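Local coordinates for protein putative leucoanthocyanidin reductase 1 (Vitis vinifera, PDB 3I6I) that probably catalyses the NADPH-dependent reduction of leucoanthocyanidins in flavonoid metabolism, as a short-chain dehydrogenase/reductase with a Rossmann fold, at residues I112-P117 / P153-C158. Residues are numbered along the deposited sequence; the frame is centred on the assembly and turned at random.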
ATOM      1  N   ILE A 112      16.084  10.709  12.305  1.00  7.13           N
ATOM      2  CA  ILE A 112      15.070  10.514  11.274  1.00  5.93           C
ATOM      3  C   ILE A 112      13.988  11.587  11.293  1.00  7.43           C
ATOM      4  O   ILE A 112      13.380  11.852  12.319  1.00  9.50           O
ATOM      5  CB  ILE A 112      14.445   9.120  11.331  1.00  6.75           C
ATOM      6  CG1 ILE A 112      15.529   8.029  11.169  1.00 13.66           C
ATOM      7  CG2 ILE A 112      13.300   8.967  10.264  1.00  7.72           C
ATOM      8  CD1 ILE A 112      16.438   8.203   9.969  1.00 14.94           C
ATOM      9  N   LYS A 113      13.732  12.172  10.124  1.00  7.45           N
ATOM     10  CA  LYS A 113      12.734  13.248   9.968  1.00  5.98           C
ATOM     11  C   LYS A 113      11.338  12.739   9.633  1.00  8.35           C
ATOM     12  O   LYS A 113      10.344  13.408   9.918  1.00  8.04           O
ATOM     13  CB  LYS A 113      13.176  14.266   8.907  1.00  7.50           C
ATOM     14  CG  LYS A 113      14.634  14.782   9.035  1.00 15.15           C
ATOM     15  CD  LYS A 113      15.006  15.287  10.367  1.00 18.41           C
ATOM     16  CE  LYS A 113      16.454  15.876  10.338  1.00 22.54           C
ATOM     17  NZ  LYS A 113      17.501  14.823  10.046  1.00 18.60           N
ATOM     18  N   ARG A 114      11.247  11.569   8.999  1.00  5.28           N
ATOM     19  CA  ARG A 114       9.949  10.956   8.738  1.00  3.30           C
ATOM     20  C   ARG A 114      10.099   9.461   8.506  1.00  2.00           C
ATOM     21  O   ARG A 114      10.990   9.037   7.761  1.00  5.85           O
ATOM     22  CB  ARG A 114       9.246  11.595   7.552  1.00  5.34           C
ATOM     23  CG  ARG A 114       7.711  11.481   7.567  1.00  7.32           C
ATOM     24  CD  ARG A 114       7.045  12.363   8.627  1.00  3.80           C
ATOM     25  NE  ARG A 114       7.181  13.798   8.318  1.00  2.00           N
ATOM     26  CZ  ARG A 114       6.378  14.480   7.499  1.00  5.15           C
ATOM     27  NH1 ARG A 114       5.340  13.904   6.902  1.00  5.78           N
ATOM     28  NH2 ARG A 114       6.601  15.753   7.282  1.00  3.47           N
ATOM     29  N   PHE A 115       9.232   8.678   9.131  1.00  2.21           N
ATOM     30  CA  PHE A 115       9.124   7.250   8.888  1.00  2.92           C
ATOM     31  C   PHE A 115       7.742   6.964   8.333  1.00  2.39           C
ATOM     32  O   PHE A 115       6.703   7.348   8.953  1.00  2.45           O
ATOM     33  CB  PHE A 115       9.298   6.464  10.189  1.00  3.92           C
ATOM     34  CG  PHE A 115       9.148   4.947  10.047  1.00  3.29           C
ATOM     35  CD1 PHE A 115       8.421   4.260  10.973  1.00  4.51           C
ATOM     36  CD2 PHE A 115       9.732   4.226   8.979  1.00  2.20           C
ATOM     37  CE1 PHE A 115       8.273   2.857  10.888  1.00  3.29           C
ATOM     38  CE2 PHE A 115       9.586   2.870   8.857  1.00  4.41           C
ATOM     39  CZ  PHE A 115       8.881   2.165   9.823  1.00  5.10           C
ATOM     40  N   LEU A 116       7.707   6.245   7.223  1.00  3.87           N
ATOM     41  CA  LEU A 116       6.448   5.666   6.731  1.00  5.28           C
ATOM     42  C   LEU A 116       6.478   4.138   6.866  1.00  6.10           C
ATOM     43  O   LEU A 116       7.161   3.462   6.063  1.00  4.64           O
ATOM     44  CB  LEU A 116       6.192   6.031   5.251  1.00  7.35           C
ATOM     45  CG  LEU A 116       5.711   7.456   4.917  1.00  5.77           C
ATOM     46  CD1 LEU A 116       6.719   8.551   5.411  1.00  4.65           C
ATOM     47  CD2 LEU A 116       5.503   7.611   3.398  1.00  6.12           C
ATOM     48  N   PRO A 117       5.796   3.590   7.884  1.00  3.71           N
ATOM     49  CA  PRO A 117       5.791   2.118   7.975  1.00  4.93           C
ATOM     50  C   PRO A 117       4.969   1.492   6.875  1.00  3.83           C
ATOM     51  O   PRO A 117       4.293   2.202   6.111  1.00  6.77           O
ATOM     52  CB  PRO A 117       5.194   1.832   9.339  1.00  5.32           C
ATOM     53  CG  PRO A 117       4.342   3.077   9.618  1.00  8.22           C
ATOM     54  CD  PRO A 117       4.992   4.216   8.964  1.00  6.96           C
ATOM     55  N   PRO A 153       8.923  10.799  14.033  1.00  4.46           N
ATOM     56  CA  PRO A 153       7.855  11.458  13.272  1.00  4.14           C
ATOM     57  C   PRO A 153       7.373  10.514  12.173  1.00  7.16           C
ATOM     58  O   PRO A 153       8.202   9.865  11.535  1.00  6.47           O
ATOM     59  CB  PRO A 153       8.536  12.624  12.608  1.00  4.64           C
ATOM     60  CG  PRO A 153       9.846  12.770  13.274  1.00 13.30           C
ATOM     61  CD  PRO A 153      10.221  11.498  13.888  1.00  5.89           C
ATOM     62  N   PHE A 154       6.076  10.457  11.952  1.00  2.61           N
ATOM     63  CA  PHE A 154       5.533   9.442  11.071  1.00  4.21           C
ATOM     64  C   PHE A 154       4.481   9.958  10.101  1.00  7.19           C
ATOM     65  O   PHE A 154       3.875  11.051  10.267  1.00  4.46           O
ATOM     66  CB  PHE A 154       4.924   8.339  11.944  1.00  5.63           C
ATOM     67  CG  PHE A 154       3.746   8.787  12.752  1.00  6.05           C
ATOM     68  CD1 PHE A 154       3.901   9.273  14.067  1.00  6.62           C
ATOM     69  CD2 PHE A 154       2.474   8.797  12.205  1.00  3.89           C
ATOM     70  CE1 PHE A 154       2.785   9.697  14.776  1.00  5.88           C
ATOM     71  CE2 PHE A 154       1.377   9.221  12.946  1.00  6.72           C
ATOM     72  CZ  PHE A 154       1.531   9.668  14.207  1.00  8.32           C
ATOM     73  N   THR A 155       4.242   9.153   9.082  1.00  4.43           N
ATOM     74  CA  THR A 155       3.104   9.355   8.190  1.00  3.92           C
ATOM     75  C   THR A 155       2.573   7.952   7.832  1.00  5.52           C
ATOM     76  O   THR A 155       3.340   7.101   7.435  1.00  3.57           O
ATOM     77  CB  THR A 155       3.492  10.155   6.911  1.00  5.18           C
ATOM     78  OG1 THR A 155       3.915  11.489   7.255  1.00  5.98           O
ATOM     79  CG2 THR A 155       2.317  10.267   5.945  1.00  2.58           C
ATOM     80  N   TYR A 156       1.275   7.761   7.998  1.00  4.86           N
ATOM     81  CA  TYR A 156       0.604   6.476   7.702  1.00  2.89           C
ATOM     82  C   TYR A 156      -0.169   6.601   6.398  1.00  3.45           C
ATOM     83  O   TYR A 156      -1.125   7.396   6.328  1.00  5.73           O
ATOM     84  CB  TYR A 156      -0.356   6.104   8.836  1.00  4.91           C
ATOM     85  CG  TYR A 156       0.266   5.992  10.214  1.00  5.55           C
ATOM     86  CD1 TYR A 156       1.556   5.467  10.398  1.00  7.49           C
ATOM     87  CD2 TYR A 156      -0.479   6.342  11.356  1.00  7.39           C
ATOM     88  CE1 TYR A 156       2.100   5.348  11.660  1.00  4.31           C
ATOM     89  CE2 TYR A 156       0.060   6.192  12.645  1.00  7.27           C
ATOM     90  CZ  TYR A 156       1.347   5.690  12.787  1.00  9.02           C
ATOM     91  OH  TYR A 156       1.967   5.564  14.033  1.00  9.13           O
ATOM     92  N   ILE A 157       0.282   5.875   5.368  1.00  6.10           N
ATOM     93  CA  ILE A 157      -0.311   5.924   4.029  1.00  4.36           C
ATOM     94  C   ILE A 157      -1.484   4.957   3.939  1.00  7.35           C
ATOM     95  O   ILE A 157      -1.293   3.719   3.876  1.00  5.23           O
ATOM     96  CB  ILE A 157       0.729   5.616   2.892  1.00  2.69           C
ATOM     97  CG1 ILE A 157       1.884   6.606   2.838  1.00  6.15           C
ATOM     98  CG2 ILE A 157       0.003   5.552   1.484  1.00  3.92           C
ATOM     99  CD1 ILE A 157       1.469   8.109   2.539  1.00  3.99           C
ATOM    100  N   CYS A 158      -2.693   5.487   3.950  1.00  4.68           N
ATOM    101  CA  CYS A 158      -3.921   4.650   3.910  1.00  5.93           C
ATOM    102  C   CYS A 158      -4.528   4.824   2.520  1.00  6.15           C
ATOM    103  O   CYS A 158      -5.537   5.530   2.317  1.00  7.49           O
ATOM    104  CB  CYS A 158      -4.903   5.008   5.039  1.00  8.88           C
ATOM    105  SG  CYS A 158      -4.148   4.933   6.723  1.00  9.03           S
TER
HETATM  106  O   HOH W   1       2.940   4.642   6.004  1.00  4.39           O
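A parallel step of the Rossmann fold, where strand 114-116, outermost of five, meets strand 155-158, followed by 217-220 and 292-294, joins Phe115 to Pro153 and Thr155. Phe115 N donates to Pro153 O (2.9 Å), and Phe115 O accepts from Thr155 N (3.1 Å), so the two bonds of Phe115 flank Phe154, as in a parallel bridge. The match is short: the axes diverge by 30°, and farther along one water takes over, donating to Pro117 O and Thr155 O while accepting from Ile157 N. On the face that carries Arg114, Leu116 and Thr155, the Arg114 chain bends at chi2 (71°) and chi3 (68°), which brings NH1 within 2.8 Å of Thr155 OG1. That hydroxyl lies in the guanidinium plane, at its edge, and also bonds Thr214 O; Thr214 OG1 also bonds NH1, and Asp211 O holds Arg114 NH2. A leucine in place of Arg114 would probably leave Asp211 O and Thr214 OG1 without their guanidinium mate and Thr155 OG1 with Thr214 O, weakening the tie to the 211-214 region. On this same face Leu116 CD1 lies beside Thr155 CB, and Leu116 CD2 meets Ile157 CG1 (3.8 Å), against helix 198-208 (Thr205). On the opposite face, Pro117 CG meets the edge of the Tyr156 ring at CD1 (3.8 Å). With helix 133-149 connecting the two strands and packing on Phe115 and Phe154, this is the beta-alpha-beta crossover typical of NADP-binding Rossmann folds.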